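Local coordinates for tryptophan synthase alpha chain (Campylobacter jejuni, PDB 3THA), which probably cleaves indoleglycerol phosphate by a retro-aldol reaction to indole and glyceraldehyde 3-phosphate, as the alpha subunit in the last step of tryptophan synthesis, at residues L47-S52 / F93-N98; G166-L171 / L200-G205. One frame throughout, in Å; residues are numbered along the deposited sequence.

In the fold
Both contacts join neighbouring parallel strands of the same closed eight-stranded barrel, on opposite sides of the chain's centre, with centres about 19 Å apart. Contact 1 couples strands 44-48 and 90-94 where both are ending: one direct backbone bond soon gives way to valine packing and a water bridge between the loop and the start of helix 97-103. Contact 2 is more regular and buries more surface, with four backbone bonds, one of them weak, along strands 168-171 and 202-205 and the residue leading into the second, and almost wholly apolar side chains. Both are largely buried and both touch the second subunit. Side chains from each, M94 and Y169, approach E46, a predicted proton acceptor.

Contact 1 of 2, residues L47-S52 / F93-N98; sequences LGVAYS and FMVYYN
L47 and M94 make the direct backbone bond of this contact: M94 N donates to L47 O at 3.1 Å, nearly straight at the hydrogen (174°) but approaching from above the carbonyl plane. One residue on, G48 CA brings its hydrogen to M94 O over 3.2 Å, a CH···O contact. On the outer side of the sheet, the F93 ring turns its edge to L47 O, which lies near the ring plane, and its CD1 also touches L47 CB. V49 continues this apolar row. Its CG2, anti to the carbonyl carbon, reaches CE1 of F93 obliquely and lies 3.8 Å from V95 CG1, the two valines pointing the same way side by side. Beyond them the chains draw apart and a water carries the contact: it accepts from Y51 N at 3.0 Å and donates to N98 OD1. That same oxygen sits at the edge of the Y51 ring, 3.6 Å from CD1, with amide and ring planes 54° apart. N98 CG lies between its own N and carbonyl carbon (chi1 59°), which turns the amide toward the 47-52 segment, and ND2 bonds to the backbone O of E124 of the second subunit, so both ends of the amide are held and its flip is fixed. Further out, L82 and F79 of helix 75-83 cover F93, and L82 also covers L47, while V78 packs on V49. The selenomethionine M94 faces the barrel interior, its side chain about 4 Å from that of E46, a predicted proton acceptor. The contact lies where two adjacent parallel strands pass into their C-terminal loops, the end of a TIM barrel that carries the active site, consistent with E46 nearby in this TrpA-family chain.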
loop_
_atom_site.group_PDB
_atom_site.type_symbol
_atom_site.label_atom_id
_atom_site.label_comp_id
_atom_site.label_asym_id
_atom_site.label_seq_id
_atom_site.Cartn_x
_atom_site.Cartn_y
_atom_site.Cartn_z
ATOM N N LEU B 47 13.864 5.991 0.991
ATOM C CA LEU B 47 13.301 6.879 1.971
ATOM C C LEU B 47 11.804 6.970 1.713
ATOM O O LEU B 47 11.377 7.639 0.762
ATOM C CB LEU B 47 13.935 8.271 1.859
ATOM C CG LEU B 47 15.453 8.479 1.915
ATOM C CD1 LEU B 47 15.766 9.963 1.734
ATOM C CD2 LEU B 47 15.963 8.018 3.234
ATOM N N GLY B 48 11.021 6.272 2.542
ATOM C CA GLY B 48 9.593 6.369 2.462
ATOM C C GLY B 48 9.155 7.674 3.071
ATOM O O GLY B 48 9.550 7.999 4.204
ATOM N N VAL B 49 8.356 8.459 2.358
ATOM C CA VAL B 49 7.743 9.562 3.067
ATOM C C VAL B 49 6.312 9.155 3.400
ATOM O O VAL B 49 5.930 7.973 3.175
ATOM C CB VAL B 49 7.862 10.905 2.360
ATOM C CG1 VAL B 49 7.448 12.033 3.307
ATOM C CG2 VAL B 49 9.323 11.148 1.897
ATOM N N ALA B 50 5.558 10.071 4.027
ATOM C CA ALA B 50 4.085 9.914 4.163
ATOM C C ALA B 50 3.361 11.228 3.721
ATOM O O ALA B 50 3.774 12.304 4.130
ATOM C CB ALA B 50 3.729 9.515 5.588
ATOM N N TYR B 51 2.354 11.151 2.837
ATOM C CA TYR B 51 1.588 12.371 2.446
ATOM C C TYR B 51 0.147 12.307 2.934
ATOM O O TYR B 51 -0.302 13.215 3.637
ATOM C CB TYR B 51 1.639 12.691 0.928
ATOM C CG TYR B 51 0.659 13.789 0.503
ATOM C CD1 TYR B 51 -0.442 13.483 -0.284
ATOM C CD2 TYR B 51 0.806 15.122 0.946
ATOM C CE1 TYR B 51 -1.372 14.455 -0.673
ATOM C CE2 TYR B 51 -0.127 16.116 0.573
ATOM C CZ TYR B 51 -1.218 15.767 -0.248
ATOM O OH TYR B 51 -2.167 16.697 -0.650
ATOM N N SER B 52 -0.556 11.249 2.517
ATOM C CA SER B 52 -1.893 10.942 3.020
ATOM C C SER B 52 -1.839 9.655 3.839
ATOM O O SER B 52 -1.168 8.687 3.457
ATOM C CB SER B 52 -2.903 10.805 1.869
ATOM O OG SER B 52 -3.380 12.072 1.434
ATOM N N PHE B 93 14.068 8.041 -3.109
ATOM C CA PHE B 93 12.707 8.184 -2.647
ATOM C C PHE B 93 11.871 6.983 -3.018
ATOM O O PHE B 93 11.971 6.444 -4.114
ATOM C CB PHE B 93 12.051 9.425 -3.211
ATOM C CG PHE B 93 12.303 10.652 -2.415
ATOM C CD1 PHE B 93 12.282 10.616 -1.025
ATOM C CD2 PHE B 93 12.542 11.851 -3.049
ATOM C CE1 PHE B 93 12.513 11.758 -0.275
ATOM C CE2 PHE B 93 12.798 13.017 -2.307
ATOM C CZ PHE B 93 12.769 12.968 -0.930
HETATM N N MSE B 94 11.042 6.554 -2.089
HETATM C CA MSE B 94 9.953 5.673 -2.402
HETATM C C MSE B 94 8.746 6.381 -1.812
HETATM O O MSE B 94 8.608 6.460 -0.621
HETATM C CB MSE B 94 10.196 4.297 -1.810
HETATM C CG MSE B 94 9.063 3.344 -1.874
HETATM SE SE MSE B 94 9.897 1.579 -1.862
HETATM C CE MSE B 94 8.381 0.485 -1.611
ATOM N N VAL B 95 7.918 6.955 -2.673
ATOM C CA VAL B 95 6.710 7.661 -2.284
ATOM C C VAL B 95 5.584 7.268 -3.232
ATOM O O VAL B 95 5.822 6.856 -4.343
ATOM C CB VAL B 95 6.897 9.224 -2.408
ATOM C CG1 VAL B 95 7.864 9.745 -1.373
ATOM C CG2 VAL B 95 7.370 9.607 -3.781
ATOM N N TYR B 96 4.355 7.426 -2.788
ATOM C CA TYR B 96 3.238 7.327 -3.687
ATOM C C TYR B 96 3.140 8.582 -4.492
ATOM O O TYR B 96 3.644 9.634 -4.072
ATOM C CB TYR B 96 1.992 7.180 -2.908
ATOM C CG TYR B 96 1.855 5.838 -2.288
ATOM C CD1 TYR B 96 1.446 4.778 -3.046
ATOM C CD2 TYR B 96 2.135 5.627 -0.936
ATOM C CE1 TYR B 96 1.268 3.560 -2.509
ATOM C CE2 TYR B 96 1.965 4.372 -0.380
ATOM C CZ TYR B 96 1.515 3.343 -1.192
ATOM O OH TYR B 96 1.300 2.059 -0.735
ATOM N N TYR B 97 2.540 8.445 -5.663
ATOM C CA TYR B 97 2.407 9.515 -6.630
ATOM C C TYR B 97 1.626 10.715 -6.101
ATOM O O TYR B 97 1.872 11.848 -6.532
ATOM C CB TYR B 97 1.764 8.990 -7.913
ATOM C CG TYR B 97 1.911 9.925 -9.101
ATOM C CD1 TYR B 97 3.079 9.951 -9.854
ATOM C CD2 TYR B 97 0.866 10.758 -9.490
ATOM C CE1 TYR B 97 3.215 10.795 -10.952
ATOM C CE2 TYR B 97 0.983 11.585 -10.589
ATOM C CZ TYR B 97 2.168 11.612 -11.309
ATOM O OH TYR B 97 2.288 12.444 -12.406
ATOM N N ASN B 98 0.706 10.475 -5.166
ATOM C CA ASN B 98 -0.106 11.538 -4.618
ATOM C C ASN B 98 0.752 12.620 -3.962
ATOM O O ASN B 98 0.400 13.792 -3.993
ATOM C CB ASN B 98 -1.162 11.010 -3.650
ATOM C CG ASN B 98 -0.568 10.235 -2.442
ATOM O OD1 ASN B 98 0.562 10.465 -1.988
ATOM N ND2 ASN B 98 -1.347 9.318 -1.924
HETATM O O HOH W 1 1.635 9.337 0.588
#

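Contact 2 of 2, residues G166-L171 / L200-G205; sequences GFIYLL and LPIFVG
Strands 168-171 and 202-205 run parallel, I168 level with I202 and L170 with V204; I168 and L170 bond to the residues flanking these, P201, F203 and G205, the short axes coming within 4.9 Å and inclined by 34°. I168 accepts and donates: its N reaches P201 O at 2.8 Å, and its O takes the N-H of F203 in an almost straight bond. L170 N bonds to F203 O; the last bond, G205 N to L170 O, is weak at 3.4 Å. On the barrel-interior side, F167 and F203 cross. F203 CD2 lies over one face of the F167 ring, 3.2 Å from F167 CD2, while F167 CB sits over the face of F203 as a CH-pi contact; the ring planes are 31° apart. F167 CG lies between its own N and carbonyl carbon (chi1 66°), which swings the ring over F203. On this side too, Y169 lays CE1 against G205 CA at 4.1 Å, its hydroxyl close to where a CB would stand, an approach the glycine allows. The outer face holds I168, L170, I202 and V204: L170 CB packs on I202 CG2, and helix 180-195 covers L170 and I202. At the N-terminal end of the strand pair, I168 CD1 and L200 CD1 meet, the side chains crossing at about a right angle. Strand 168-171, helix 180-195 and strand 202-205 form the beta-alpha-beta crossover from which a TIM barrel is built.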
loop_
_atom_site.group_PDB
_atom_site.type_symbol
_atom_site.label_atom_id
_atom_site.label_comp_id
_atom_site.label_asym_id
_atom_site.label_seq_id
_atom_site.Cartn_x
_atom_site.Cartn_y
_atom_site.Cartn_z
ATOM N N GLY B 166 18.904 3.083 -13.635
ATOM C CA GLY B 166 19.079 2.799 -12.209
ATOM C C GLY B 166 19.356 1.357 -11.873
ATOM O O GLY B 166 20.501 0.890 -12.022
ATOM N N PHE B 167 18.308 0.644 -11.447
ATOM C CA PHE B 167 18.381 -0.785 -11.166
ATOM C C PHE B 167 17.021 -1.383 -11.461
ATOM O O PHE B 167 16.054 -0.665 -11.485
ATOM C CB PHE B 167 18.834 -1.061 -9.703
ATOM C CG PHE B 167 17.854 -0.601 -8.622
ATOM C CD1 PHE B 167 17.982 0.650 -8.033
ATOM C CD2 PHE B 167 16.825 -1.442 -8.174
ATOM C CE1 PHE B 167 17.117 1.079 -7.019
ATOM C CE2 PHE B 167 15.931 -1.041 -7.133
ATOM C CZ PHE B 167 16.081 0.219 -6.557
ATOM N N ILE B 168 16.948 -2.681 -11.722
ATOM C CA ILE B 168 15.667 -3.331 -11.853
ATOM C C ILE B 168 15.244 -3.819 -10.488
ATOM O O ILE B 168 16.041 -4.426 -9.765
ATOM C CB ILE B 168 15.684 -4.516 -12.852
ATOM C CG1 ILE B 168 16.418 -4.123 -14.144
ATOM C CG2 ILE B 168 14.247 -4.972 -13.149
ATOM C CD1 ILE B 168 15.811 -2.932 -14.845
ATOM N N TYR B 169 13.984 -3.537 -10.141
ATOM C CA TYR B 169 13.425 -3.946 -8.882
ATOM C C TYR B 169 12.658 -5.198 -9.190
ATOM O O TYR B 169 11.512 -5.128 -9.659
ATOM C CB TYR B 169 12.486 -2.872 -8.365
ATOM C CG TYR B 169 12.175 -2.895 -6.860
ATOM C CD1 TYR B 169 11.807 -4.080 -6.210
ATOM C CD2 TYR B 169 12.229 -1.724 -6.102
ATOM C CE1 TYR B 169 11.533 -4.104 -4.848
ATOM C CE2 TYR B 169 11.973 -1.747 -4.709
ATOM C CZ TYR B 169 11.601 -2.937 -4.108
ATOM O OH TYR B 169 11.301 -2.980 -2.751
ATOM N N LEU B 170 13.300 -6.343 -8.956
ATOM C CA LEU B 170 12.667 -7.651 -9.027
ATOM C C LEU B 170 11.909 -8.041 -7.738
ATOM O O LEU B 170 12.522 -8.432 -6.745
ATOM C CB LEU B 170 13.688 -8.739 -9.363
ATOM C CG LEU B 170 13.022 -10.109 -9.568
ATOM C CD1 LEU B 170 11.770 -10.059 -10.519
ATOM C CD2 LEU B 170 13.991 -11.136 -10.056
ATOM N N LEU B 171 10.584 -7.960 -7.760
ATOM C CA LEU B 171 9.803 -8.448 -6.641
ATOM C C LEU B 171 9.975 -9.946 -6.570
ATOM O O LEU B 171 10.276 -10.602 -7.571
ATOM C CB LEU B 171 8.328 -8.068 -6.769
ATOM C CG LEU B 171 8.122 -6.562 -6.915
ATOM C CD1 LEU B 171 6.687 -6.222 -7.163
ATOM C CD2 LEU B 171 8.611 -5.844 -5.700
ATOM N N LEU B 200 21.735 -3.377 -16.400
ATOM C CA LEU B 200 21.584 -2.667 -15.137
ATOM C C LEU B 200 21.553 -3.662 -14.003
ATOM O O LEU B 200 21.161 -4.828 -14.218
ATOM C CB LEU B 200 20.269 -1.898 -15.103
ATOM C CG LEU B 200 20.132 -0.735 -16.071
ATOM C CD1 LEU B 200 18.656 -0.482 -16.230
ATOM C CD2 LEU B 200 20.887 0.512 -15.550
ATOM N N PRO B 201 21.953 -3.213 -12.797
ATOM C CA PRO B 201 21.866 -4.071 -11.628
ATOM C C PRO B 201 20.435 -4.529 -11.276
ATOM O O PRO B 201 19.446 -3.815 -11.507
ATOM C CB PRO B 201 22.495 -3.230 -10.521
ATOM C CG PRO B 201 22.553 -1.835 -11.058
ATOM C CD PRO B 201 22.690 -1.973 -12.519
ATOM N N ILE B 202 20.341 -5.751 -10.764
ATOM C CA ILE B 202 19.074 -6.344 -10.351
ATOM C C ILE B 202 19.115 -6.562 -8.843
ATOM O O ILE B 202 20.054 -7.169 -8.317
ATOM C CB ILE B 202 18.797 -7.666 -11.149
ATOM C CG1 ILE B 202 18.942 -7.379 -12.660
ATOM C CG2 ILE B 202 17.378 -8.229 -10.844
ATOM C CD1 ILE B 202 19.155 -8.578 -13.541
ATOM N N PHE B 203 18.138 -5.987 -8.155
ATOM C CA PHE B 203 17.980 -6.053 -6.704
ATOM C C PHE B 203 16.635 -6.687 -6.376
ATOM O O PHE B 203 15.609 -6.265 -6.907
ATOM C CB PHE B 203 18.003 -4.657 -6.051
ATOM C CG PHE B 203 19.240 -3.816 -6.344
ATOM C CD1 PHE B 203 20.444 -4.378 -6.708
ATOM C CD2 PHE B 203 19.188 -2.442 -6.194
ATOM C CE1 PHE B 203 21.560 -3.579 -6.976
ATOM C CE2 PHE B 203 20.309 -1.631 -6.458
ATOM C CZ PHE B 203 21.488 -2.197 -6.856
ATOM N N VAL B 204 16.638 -7.688 -5.492
ATOM C CA VAL B 204 15.418 -8.373 -5.098
ATOM C C VAL B 204 14.899 -7.931 -3.739
ATOM O O VAL B 204 15.624 -7.986 -2.751
ATOM C CB VAL B 204 15.603 -9.881 -5.039
ATOM C CG1 VAL B 204 14.244 -10.534 -4.903
ATOM C CG2 VAL B 204 16.300 -10.403 -6.281
ATOM N N GLY B 205 13.633 -7.521 -3.706
ATOM C CA GLY B 205 12.950 -7.113 -2.493
ATOM C C GLY B 205 11.553 -7.704 -2.352
ATOM O O GLY B 205 10.972 -8.228 -3.329
#